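Local coordinates for PILD processed protein (Shewanella oneidensis, PDB 4D40) that probably serves as a subunit of type IV pili, the surface filaments that metal-reducing bacteria of this kind use in adhesion, at residues Q34-S45 against L57-D67; R6-V14 against R80-H89. One frame throughout, in Å; residues are numbered along the deposited sequence.

Interaction 1: Q34-S45 against L57-D67; sequences QSLANSPYYSFS and LKAVPTNRQSD
Tyr-42 slants its ring past Pro-61, its cross-strand neighbour, with CE1 3.8 Å from Pro-61 CB and CD1 3.8 Å from the methyl CB of Ala-59. A chi1 of -74° sets CG opposite the carbonyl carbon and carries the phenol along the sheet to Gln-65, whose NE2 donates to Tyr-42 OH at 3.0 Å. That hydroxyl gives its own proton to a water in the plane of the ring, which in turn donates to Asp-67 OD2, an oxygen that also accepts from Cys-69 N and pairs with Arg-6; tyrosine thus suits a place that needs an apolar body and a polar end. The Gln-65 amide is fixed further by Lys-2 O and Arg-5. At the next non-hydrogen-bonded pair, Phe-44 brings CE1 to 3.5 Å from Ala-59 CB, where a small methyl leaves the ring room. In the loop just before strand 42-48, Pro-40 O takes two bonds: Thr-62 OG1, in the carbonyl plane on a lone pair at 2.7 Å, and a longer one from NH1 of the poorly ordered Arg-64. Between the backbones, Ser-43 with Val-60 and Ser-45 with Lys-58 are hydrogen-bonded pairs. On the face carrying Ser-43 and Val-60, a second water joins Ser-43 OG to Val-60 O. Strands 42-48 and 55-61 thereby form the antiparallel hairpin that opens the pilin sheet, followed by a type I turn from Thr-62 to Gln-65.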
loop_
_atom_site.group_PDB
_atom_site.type_symbol
_atom_site.label_atom_id
_atom_site.label_comp_id
_atom_site.label_asym_id
_atom_site.label_seq_id
_atom_site.Cartn_x
_atom_site.Cartn_y
_atom_site.Cartn_z
ATOM N N GLN A 34 6.668 -9.568 -0.563
ATOM C CA GLN A 34 5.904 -9.445 0.672
ATOM C C GLN A 34 4.550 -10.093 0.437
ATOM O O GLN A 34 3.894 -9.809 -0.565
ATOM C CB GLN A 34 5.733 -7.982 1.094
ATOM C CG GLN A 34 5.015 -7.799 2.436
ATOM C CD GLN A 34 4.844 -6.334 2.830
ATOM O OE1 GLN A 34 4.687 -5.463 1.972
ATOM N NE2 GLN A 34 4.872 -6.058 4.136
ATOM N N SER A 35 4.144 -10.975 1.345
ATOM C CA SER A 35 2.845 -11.624 1.249
ATOM C C SER A 35 1.752 -10.667 1.707
ATOM O O SER A 35 1.801 -10.136 2.819
ATOM C CB SER A 35 2.821 -12.905 2.083
ATOM O OG SER A 35 1.599 -13.598 1.910
ATOM N N LEU A 36 0.770 -10.445 0.841
ATOM C CA LEU A 36 -0.318 -9.525 1.133
ATOM C C LEU A 36 -1.639 -10.228 0.899
ATOM O O LEU A 36 -1.747 -11.075 0.016
ATOM C CB LEU A 36 -0.223 -8.274 0.263
ATOM C CG LEU A 36 1.051 -7.441 0.413
ATOM C CD1 LEU A 36 1.140 -6.430 -0.713
ATOM C CD2 LEU A 36 1.067 -6.752 1.764
ATOM N N ALA A 37 -2.635 -9.874 1.703
ATOM C CA ALA A 37 -3.950 -10.508 1.630
ATOM C C ALA A 37 -4.941 -9.629 0.890
ATOM O O ALA A 37 -5.213 -8.510 1.313
ATOM C CB ALA A 37 -4.461 -10.806 3.022
ATOM N N ASN A 38 -5.491 -10.141 -0.207
ATOM C CA ASN A 38 -6.534 -9.427 -0.936
ATOM C C ASN A 38 -7.908 -9.588 -0.298
ATOM O O ASN A 38 -8.140 -10.499 0.500
ATOM C CB ASN A 38 -6.599 -9.899 -2.388
ATOM C CG ASN A 38 -5.382 -9.501 -3.179
ATOM O OD1 ASN A 38 -4.614 -8.648 -2.755
ATOM N ND2 ASN A 38 -5.205 -10.112 -4.344
ATOM N N SER A 39 -8.807 -8.680 -0.661
ATOM C CA SER A 39 -10.195 -8.711 -0.221
ATOM C C SER A 39 -11.085 -8.661 -1.447
ATOM O O SER A 39 -10.599 -8.483 -2.554
ATOM C CB SER A 39 -10.502 -7.527 0.693
ATOM O OG SER A 39 -10.632 -6.338 -0.071
ATOM N N PRO A 40 -12.397 -8.798 -1.258
ATOM C CA PRO A 40 -13.298 -8.635 -2.403
ATOM C C PRO A 40 -13.270 -7.226 -2.998
ATOM O O PRO A 40 -13.778 -7.031 -4.106
ATOM C CB PRO A 40 -14.673 -8.940 -1.808
ATOM C CG PRO A 40 -14.392 -9.790 -0.616
ATOM C CD PRO A 40 -13.107 -9.279 -0.059
ATOM N N TYR A 41 -12.668 -6.280 -2.279
ATOM C CA TYR A 41 -12.737 -4.865 -2.634
ATOM C C TYR A 41 -11.420 -4.271 -3.120
ATOM O O TYR A 41 -11.432 -3.311 -3.896
ATOM C CB TYR A 41 -13.227 -4.065 -1.433
ATOM C CG TYR A 41 -14.578 -4.519 -0.944
ATOM C CD1 TYR A 41 -15.727 -4.146 -1.617
ATOM C CD2 TYR A 41 -14.700 -5.315 0.182
ATOM C CE1 TYR A 41 -16.970 -4.551 -1.183
ATOM C CE2 TYR A 41 -15.944 -5.729 0.627
ATOM C CZ TYR A 41 -17.071 -5.341 -0.063
ATOM O OH TYR A 41 -18.316 -5.733 0.363
ATOM N N TYR A 42 -10.302 -4.833 -2.675
ATOM C CA TYR A 42 -8.989 -4.357 -3.094
ATOM C C TYR A 42 -8.018 -5.497 -3.346
ATOM O O TYR A 42 -8.033 -6.515 -2.647
ATOM C CB TYR A 42 -8.368 -3.415 -2.047
ATOM C CG TYR A 42 -8.992 -2.039 -2.001
ATOM C CD1 TYR A 42 -8.525 -1.015 -2.814
ATOM C CD2 TYR A 42 -10.036 -1.762 -1.138
ATOM C CE1 TYR A 42 -9.100 0.243 -2.782
ATOM C CE2 TYR A 42 -10.622 -0.514 -1.096
ATOM C CZ TYR A 42 -10.146 0.487 -1.915
ATOM O OH TYR A 42 -10.725 1.730 -1.869
ATOM N N SER A 43 -7.167 -5.294 -4.344
ATOM C CA SER A 43 -6.051 -6.179 -4.626
ATOM C C SER A 43 -4.778 -5.442 -4.262
ATOM O O SER A 43 -4.544 -4.339 -4.750
ATOM C CB SER A 43 -6.044 -6.590 -6.097
ATOM O OG SER A 43 -7.251 -7.240 -6.429
ATOM N N PHE A 44 -3.971 -6.047 -3.395
ATOM C CA PHE A 44 -2.761 -5.392 -2.892
ATOM C C PHE A 44 -1.502 -5.939 -3.556
ATOM O O PHE A 44 -1.402 -7.140 -3.820
ATOM C CB PHE A 44 -2.658 -5.565 -1.378
ATOM C CG PHE A 44 -3.802 -4.963 -0.621
ATOM C CD1 PHE A 44 -3.768 -3.636 -0.220
ATOM C CD2 PHE A 44 -4.918 -5.721 -0.309
ATOM C CE1 PHE A 44 -4.824 -3.081 0.483
ATOM C CE2 PHE A 44 -5.969 -5.173 0.393
ATOM C CZ PHE A 44 -5.923 -3.847 0.785
ATOM N N SER A 45 -0.544 -5.054 -3.824
ATOM C CA SER A 45 0.714 -5.459 -4.427
ATOM C C SER A 45 1.887 -4.729 -3.790
ATOM O O SER A 45 1.742 -3.611 -3.303
ATOM C CB SER A 45 0.699 -5.197 -5.940
ATOM O OG SER A 45 0.570 -3.808 -6.226
ATOM N N LEU A 57 3.817 0.205 -2.564
ATOM C CA LEU A 57 2.678 -0.609 -2.148
ATOM C C LEU A 57 1.439 -0.035 -2.805
ATOM O O LEU A 57 1.241 1.183 -2.777
ATOM C CB LEU A 57 2.516 -0.603 -0.625
ATOM C CG LEU A 57 3.471 -1.474 0.181
ATOM C CD1 LEU A 57 3.442 -1.070 1.658
ATOM C CD2 LEU A 57 3.103 -2.940 0.017
ATOM N N LYS A 58 0.603 -0.885 -3.402
ATOM C CA LYS A 58 -0.622 -0.390 -4.011
ATOM C C LYS A 58 -1.830 -1.183 -3.571
ATOM O O LYS A 58 -1.741 -2.379 -3.290
ATOM C CB LYS A 58 -0.545 -0.425 -5.537
ATOM C CG LYS A 58 0.557 0.440 -6.118
ATOM C CD LYS A 58 0.464 0.488 -7.630
ATOM C CE LYS A 58 1.272 1.635 -8.194
ATOM N NZ LYS A 58 2.718 1.388 -8.002
ATOM N N ALA A 59 -2.957 -0.483 -3.533
ATOM C CA ALA A 59 -4.264 -1.085 -3.321
ATOM C C ALA A 59 -5.154 -0.704 -4.490
ATOM O O ALA A 59 -5.539 0.458 -4.634
ATOM C CB ALA A 59 -4.866 -0.618 -2.013
ATOM N N VAL A 60 -5.464 -1.687 -5.328
ATOM C CA VAL A 60 -6.251 -1.461 -6.535
ATOM C C VAL A 60 -7.682 -1.896 -6.302
ATOM O O VAL A 60 -7.927 -3.078 -6.075
ATOM C CB VAL A 60 -5.675 -2.232 -7.741
ATOM C CG1 VAL A 60 -6.538 -2.015 -8.986
ATOM C CG2 VAL A 60 -4.240 -1.810 -8.004
ATOM N N PRO A 61 -8.633 -0.954 -6.372
ATOM C CA PRO A 61 -10.024 -1.369 -6.156
ATOM C C PRO A 61 -10.531 -2.329 -7.224
ATOM O O PRO A 61 -10.147 -2.230 -8.385
ATOM C CB PRO A 61 -10.794 -0.046 -6.196
ATOM C CG PRO A 61 -9.944 0.867 -7.006
ATOM C CD PRO A 61 -8.531 0.486 -6.677
ATOM N N THR A 62 -11.375 -3.267 -6.806
ATOM C CA THR A 62 -12.091 -4.136 -7.726
ATOM C C THR A 62 -13.306 -3.387 -8.254
ATOM O O THR A 62 -13.618 -2.294 -7.789
ATOM C CB THR A 62 -12.546 -5.431 -7.042
ATOM O OG1 THR A 62 -13.527 -5.114 -6.052
ATOM C CG2 THR A 62 -11.375 -6.144 -6.379
ATOM N N ASN A 63 -14.003 -3.978 -9.219
ATOM C CA ASN A 63 -15.237 -3.384 -9.727
ATOM C C ASN A 63 -16.294 -3.252 -8.627
ATOM O O ASN A 63 -17.194 -2.417 -8.714
ATOM C CB ASN A 63 -15.783 -4.209 -10.896
ATOM C CG ASN A 63 -15.763 -5.700 -10.621
ATOM O OD1 ASN A 63 -15.570 -6.133 -9.486
ATOM N ND2 ASN A 63 -15.961 -6.496 -11.666
ATOM N N ARG A 64 -16.165 -4.072 -7.586
ATOM C CA ARG A 64 -17.096 -4.070 -6.461
ATOM C C ARG A 64 -16.885 -2.888 -5.510
ATOM O O ARG A 64 -17.661 -2.693 -4.576
ATOM C CB ARG A 64 -16.964 -5.379 -5.680
ATOM C CG ARG A 64 -17.201 -6.612 -6.531
ATOM C CD ARG A 64 -16.916 -7.894 -5.776
ATOM N NE ARG A 64 -16.700 -9.009 -6.696
ATOM C CZ ARG A 64 -15.510 -9.392 -7.157
ATOM N NH1 ARG A 64 -14.399 -8.764 -6.781
ATOM N NH2 ARG A 64 -15.429 -10.417 -7.996
ATOM N N GLN A 65 -15.838 -2.104 -5.754
ATOM C CA GLN A 65 -15.469 -1.002 -4.875
ATOM C C GLN A 65 -15.433 0.298 -5.671
ATOM O O GLN A 65 -14.388 0.698 -6.173
ATOM C CB GLN A 65 -14.116 -1.304 -4.225
ATOM C CG GLN A 65 -13.461 -0.161 -3.441
ATOM C CD GLN A 65 -14.223 0.249 -2.196
ATOM O OE1 GLN A 65 -15.274 -0.297 -1.875
ATOM N NE2 GLN A 65 -13.677 1.227 -1.477
ATOM N N SER A 66 -16.584 0.951 -5.781
ATOM C CA SER A 66 -16.738 2.091 -6.681
ATOM C C SER A 66 -16.368 3.375 -5.968
ATOM O O SER A 66 -17.219 4.233 -5.721
ATOM C CB SER A 66 -18.169 2.176 -7.211
ATOM O OG SER A 66 -19.091 2.324 -6.147
ATOM N N ASP A 67 -15.084 3.501 -5.656
ATOM C CA ASP A 67 -14.590 4.610 -4.861
ATOM C C ASP A 67 -13.819 5.617 -5.717
ATOM O O ASP A 67 -12.997 5.225 -6.540
ATOM C CB ASP A 67 -13.705 4.077 -3.744
ATOM C CG ASP A 67 -13.208 5.163 -2.856
ATOM O OD1 ASP A 67 -13.955 5.558 -1.938
ATOM O OD2 ASP A 67 -12.083 5.634 -3.097
HETATM O O HOH W 1 -10.024 3.692 -3.451
HETATM O O HOH W 2 -8.346 -5.039 -7.984
#

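Interaction 2: R6-V14 against R80-H89; sequences RFDAQQYLV and RVPATNCWSH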
loop_
_atom_site.group_PDB
_atom_site.type_symbol
_atom_site.label_atom_id
_atom_site.label_comp_id
_atom_site.label_asym_id
_atom_site.label_seq_id
_atom_site.Cartn_x
_atom_site.Cartn_y
_atom_site.Cartn_z
ATOM N N ARG A 6 -12.067 1.998 1.860
ATOM C CA ARG A 6 -10.887 2.710 1.376
ATOM C C ARG A 6 -9.929 2.940 2.538
ATOM O O ARG A 6 -8.721 2.738 2.417
ATOM C CB ARG A 6 -11.275 4.046 0.731
ATOM C CG ARG A 6 -10.108 4.771 0.047
ATOM C CD ARG A 6 -10.268 6.286 0.110
ATOM N NE ARG A 6 -11.557 6.724 -0.400
ATOM C CZ ARG A 6 -12.135 7.885 -0.106
ATOM N NH1 ARG A 6 -11.540 8.755 0.701
ATOM N NH2 ARG A 6 -13.318 8.180 -0.624
ATOM N N PHE A 7 -10.476 3.353 3.675
ATOM C CA PHE A 7 -9.642 3.663 4.829
ATOM C C PHE A 7 -9.065 2.377 5.427
ATOM O O PHE A 7 -7.926 2.369 5.905
ATOM C CB PHE A 7 -10.436 4.451 5.873
ATOM C CG PHE A 7 -10.815 5.850 5.436
ATOM C CD1 PHE A 7 -9.967 6.612 4.640
ATOM C CD2 PHE A 7 -12.018 6.405 5.832
ATOM C CE1 PHE A 7 -10.318 7.889 4.244
ATOM C CE2 PHE A 7 -12.376 7.687 5.438
ATOM C CZ PHE A 7 -11.523 8.429 4.647
ATOM N N ASP A 8 -9.841 1.295 5.387
ATOM C CA ASP A 8 -9.341 -0.025 5.779
ATOM C C ASP A 8 -8.129 -0.418 4.942
ATOM O O ASP A 8 -7.136 -0.928 5.459
ATOM C CB ASP A 8 -10.420 -1.099 5.622
ATOM C CG ASP A 8 -11.486 -1.030 6.697
ATOM O OD1 ASP A 8 -11.262 -0.381 7.743
ATOM O OD2 ASP A 8 -12.552 -1.644 6.486
ATOM N N ALA A 9 -8.228 -0.201 3.636
ATOM C CA ALA A 9 -7.129 -0.511 2.729
ATOM C C ALA A 9 -5.907 0.340 3.049
ATOM O O ALA A 9 -4.776 -0.150 3.044
ATOM C CB ALA A 9 -7.565 -0.303 1.284
ATOM N N GLN A 10 -6.142 1.615 3.337
ATOM C CA GLN A 10 -5.064 2.521 3.711
ATOM C C GLN A 10 -4.358 2.026 4.965
ATOM O O GLN A 10 -3.129 2.022 5.033
ATOM C CB GLN A 10 -5.598 3.938 3.928
ATOM C CG GLN A 10 -5.940 4.653 2.634
ATOM C CD GLN A 10 -6.640 5.979 2.837
ATOM O OE1 GLN A 10 -6.567 6.589 3.907
ATOM N NE2 GLN A 10 -7.330 6.438 1.798
ATOM N N GLN A 11 -5.137 1.595 5.950
ATOM C CA GLN A 11 -4.571 1.113 7.204
ATOM C C GLN A 11 -3.694 -0.104 6.967
ATOM O O GLN A 11 -2.679 -0.280 7.631
ATOM C CB GLN A 11 -5.679 0.776 8.196
ATOM C CG GLN A 11 -6.361 1.991 8.789
ATOM C CD GLN A 11 -7.503 1.616 9.716
ATOM O OE1 GLN A 11 -8.540 1.123 9.275
ATOM N NE2 GLN A 11 -7.311 1.842 11.010
ATOM N N TYR A 12 -4.078 -0.928 5.997
ATOM C CA TYR A 12 -3.343 -2.152 5.713
ATOM C C TYR A 12 -2.058 -1.839 4.967
ATOM O O TYR A 12 -1.043 -2.499 5.184
ATOM C CB TYR A 12 -4.203 -3.118 4.904
ATOM C CG TYR A 12 -3.544 -4.448 4.631
ATOM C CD1 TYR A 12 -3.134 -5.264 5.668
ATOM C CD2 TYR A 12 -3.352 -4.899 3.331
ATOM C CE1 TYR A 12 -2.538 -6.483 5.428
ATOM C CE2 TYR A 12 -2.759 -6.121 3.083
ATOM C CZ TYR A 12 -2.356 -6.910 4.136
ATOM O OH TYR A 12 -1.769 -8.131 3.901
ATOM N N LEU A 13 -2.105 -0.845 4.084
ATOM C CA LEU A 13 -0.894 -0.386 3.403
ATOM C C LEU A 13 0.097 0.128 4.436
ATOM O O LEU A 13 1.301 -0.100 4.310
ATOM C CB LEU A 13 -1.208 0.705 2.383
ATOM C CG LEU A 13 -2.036 0.251 1.172
ATOM C CD1 LEU A 13 -2.441 1.444 0.332
ATOM C CD2 LEU A 13 -1.256 -0.727 0.338
ATOM N N VAL A 14 -0.417 0.802 5.461
ATOM C CA VAL A 14 0.445 1.401 6.480
ATOM C C VAL A 14 1.129 0.323 7.318
ATOM O O VAL A 14 2.343 0.370 7.503
ATOM C CB VAL A 14 -0.352 2.374 7.377
ATOM C CG1 VAL A 14 0.413 2.729 8.660
ATOM C CG2 VAL A 14 -0.669 3.636 6.594
ATOM N N ARG A 80 1.894 9.362 -0.246
ATOM C CA ARG A 80 0.591 8.733 -0.413
ATOM C C ARG A 80 -0.128 9.311 -1.624
ATOM O O ARG A 80 -0.164 10.526 -1.817
ATOM C CB ARG A 80 -0.237 8.917 0.855
ATOM C CG ARG A 80 0.314 8.143 2.048
ATOM C CD ARG A 80 0.224 8.955 3.334
ATOM N NE ARG A 80 0.195 8.117 4.535
ATOM C CZ ARG A 80 1.259 7.543 5.092
ATOM N NH1 ARG A 80 2.466 7.687 4.559
ATOM N NH2 ARG A 80 1.111 6.815 6.190
ATOM N N VAL A 81 -0.684 8.422 -2.440
ATOM C CA VAL A 81 -1.368 8.797 -3.671
ATOM C C VAL A 81 -2.771 8.204 -3.655
ATOM O O VAL A 81 -2.933 7.058 -3.244
ATOM C CB VAL A 81 -0.604 8.293 -4.909
ATOM C CG1 VAL A 81 -1.371 8.584 -6.201
ATOM C CG2 VAL A 81 0.781 8.916 -4.961
ATOM N N PRO A 82 -3.787 8.968 -4.106
ATOM C CA PRO A 82 -3.780 10.374 -4.534
ATOM C C PRO A 82 -3.306 11.330 -3.440
ATOM O O PRO A 82 -3.621 11.124 -2.270
ATOM C CB PRO A 82 -5.246 10.644 -4.890
ATOM C CG PRO A 82 -5.812 9.314 -5.221
ATOM C CD PRO A 82 -5.097 8.330 -4.343
ATOM N N ALA A 83 -2.553 12.356 -3.830
ATOM C CA ALA A 83 -1.899 13.248 -2.876
ATOM C C ALA A 83 -2.890 14.072 -2.056
ATOM O O ALA A 83 -2.594 14.454 -0.923
ATOM C CB ALA A 83 -0.935 14.177 -3.609
ATOM N N THR A 84 -4.056 14.350 -2.630
ATOM C CA THR A 84 -5.056 15.170 -1.958
ATOM C C THR A 84 -6.417 14.477 -2.001
ATOM O O THR A 84 -6.636 13.578 -2.817
ATOM C CB THR A 84 -5.148 16.585 -2.595
ATOM O OG1 THR A 84 -5.512 16.479 -3.977
ATOM C CG2 THR A 84 -3.808 17.317 -2.490
ATOM N N ASN A 85 -7.292 14.863 -1.073
ATOM C CA ASN A 85 -8.701 14.446 -1.055
ATOM C C ASN A 85 -8.999 12.991 -0.672
ATOM O O ASN A 85 -10.168 12.618 -0.622
ATOM C CB ASN A 85 -9.340 14.694 -2.429
ATOM C CG ASN A 85 -9.116 16.103 -2.940
ATOM O OD1 ASN A 85 -9.132 17.070 -2.175
ATOM N ND2 ASN A 85 -8.920 16.229 -4.247
ATOM N N CYS A 86 -7.989 12.171 -0.393
ATOM C CA CYS A 86 -8.227 10.722 -0.307
ATOM C C CYS A 86 -7.735 10.022 0.945
ATOM O O CYS A 86 -8.444 9.185 1.509
ATOM C CB CYS A 86 -7.605 10.049 -1.522
ATOM S SG CYS A 86 -8.573 10.367 -3.006
ATOM N N TRP A 87 -6.523 10.354 1.370
ATOM C CA TRP A 87 -5.876 9.657 2.478
ATOM C C TRP A 87 -6.207 10.273 3.837
ATOM O O TRP A 87 -6.264 11.494 3.983
ATOM C CB TRP A 87 -4.363 9.648 2.262
ATOM C CG TRP A 87 -3.889 8.530 1.380
ATOM C CD1 TRP A 87 -3.901 8.497 0.012
ATOM C CD2 TRP A 87 -3.315 7.287 1.805
ATOM N NE1 TRP A 87 -3.374 7.308 -0.437
ATOM C CE2 TRP A 87 -3.006 6.549 0.642
ATOM C CE3 TRP A 87 -3.033 6.728 3.054
ATOM C CZ2 TRP A 87 -2.434 5.282 0.695
ATOM C CZ3 TRP A 87 -2.470 5.467 3.105
ATOM C CH2 TRP A 87 -2.170 4.759 1.935
ATOM N N SER A 88 -6.423 9.406 4.823
ATOM C CA SER A 88 -6.691 9.822 6.195
ATOM C C SER A 88 -5.820 9.040 7.172
ATOM O O SER A 88 -6.080 9.033 8.378
ATOM C CB SER A 88 -8.173 9.628 6.530
ATOM O OG SER A 88 -8.967 10.584 5.856
ATOM N N HIS A 89 -4.783 8.396 6.641
ATOM C CA HIS A 89 -3.873 7.569 7.426
ATOM C C HIS A 89 -2.453 7.702 6.897
ATOM O O HIS A 89 -1.497 7.185 7.484
ATOM C CB HIS A 89 -4.305 6.101 7.390
ATOM C CG HIS A 89 -5.653 5.856 7.987
ATOM N ND1 HIS A 89 -5.838 5.621 9.334
ATOM C CD2 HIS A 89 -6.884 5.817 7.425
ATOM C CE1 HIS A 89 -7.125 5.444 9.573
ATOM N NE2 HIS A 89 -7.781 5.560 8.432
ATOM O OXT HIS A 89 -2.235 8.327 5.860
#
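Residues 6-14 of helix 2-27 run past the C-terminal tail, whose backbone comes nearest at Gln-10 and His-89, with CA atoms 6.4 Å apart, and draws back to 8.6 Å between the CA atoms of Arg-6 and Cys-86. Gln-10 reaches along the tail and uses both ends of its amide: OE1 accepts from Ser-88 N at 3.0 Å, while NE2 donates to Cys-86 O. The same Cys-86 O takes a second bond from Arg-6 NH1, in its carbonyl plane, whereas the glutamine nitrogen sits above that plane. Arg-6 uses NH1 here while its NE forms a salt bridge with Asp-67, so one guanidinium serves both partners. Glutamine fits here since its chain, extended beyond CG, also lies flat on Trp-87: CG stands 3.6 Å from the centroid of the six-membered ring, a CH-pi contact, and the amide is stacked 19° from the indole plane. In the type IV pilin fold a long N-terminal helix packs against an antiparallel sheet, and a disulfide, here Cys-69 to Cys-86, closes off the C-terminal region. The indole's opposite face rests on Arg-80 CB, NE1 donates to Val-81 O, and Leu-13 CD1 touches CH2 at 3.7 Å. Were Trp-87 replaced by an alanine, Gln-10 CG and Leu-13 CD1 would probably lose the surface they lie against, and Val-81 O its indole donor. Beyond it, Gln-11 CG sits over the centre of the His-89 imidazole, 3.7 Å from its centroid. Arg-80 holds the terminal carboxylate of His-89 side-on, NE to OXT at 2.8 Å and NH2 to O, and Val-14 CG2 packs by the guanidinium. Toward the other end of the helix segment, Phe-7 CE1 lies 3.4 Å from Ser-88 OG.

Interactions 1 and 2 have centres about 12 Å apart and meet through helix 2-27. Arg-6 joins them most directly: the guanidinium that serves the tail in interaction 2 also forms a salt bridge with Asp-67 of interaction 1, NE to OD2 at 3.0 Å, and Tyr-42 OH lies 3.4 Å from Arg-6 CA. Not quite two helical turns on, Tyr-12 turns from the tail toward the loop 34-41, where its OH is 2.9 Å from Ala-37 N, a probable hydrogen bond, and its ring meets Phe-44 edge-to-face. Along the chain, interaction 1 is nested inside the loop that interaction 2 closes, and both reach the same four-stranded sheet.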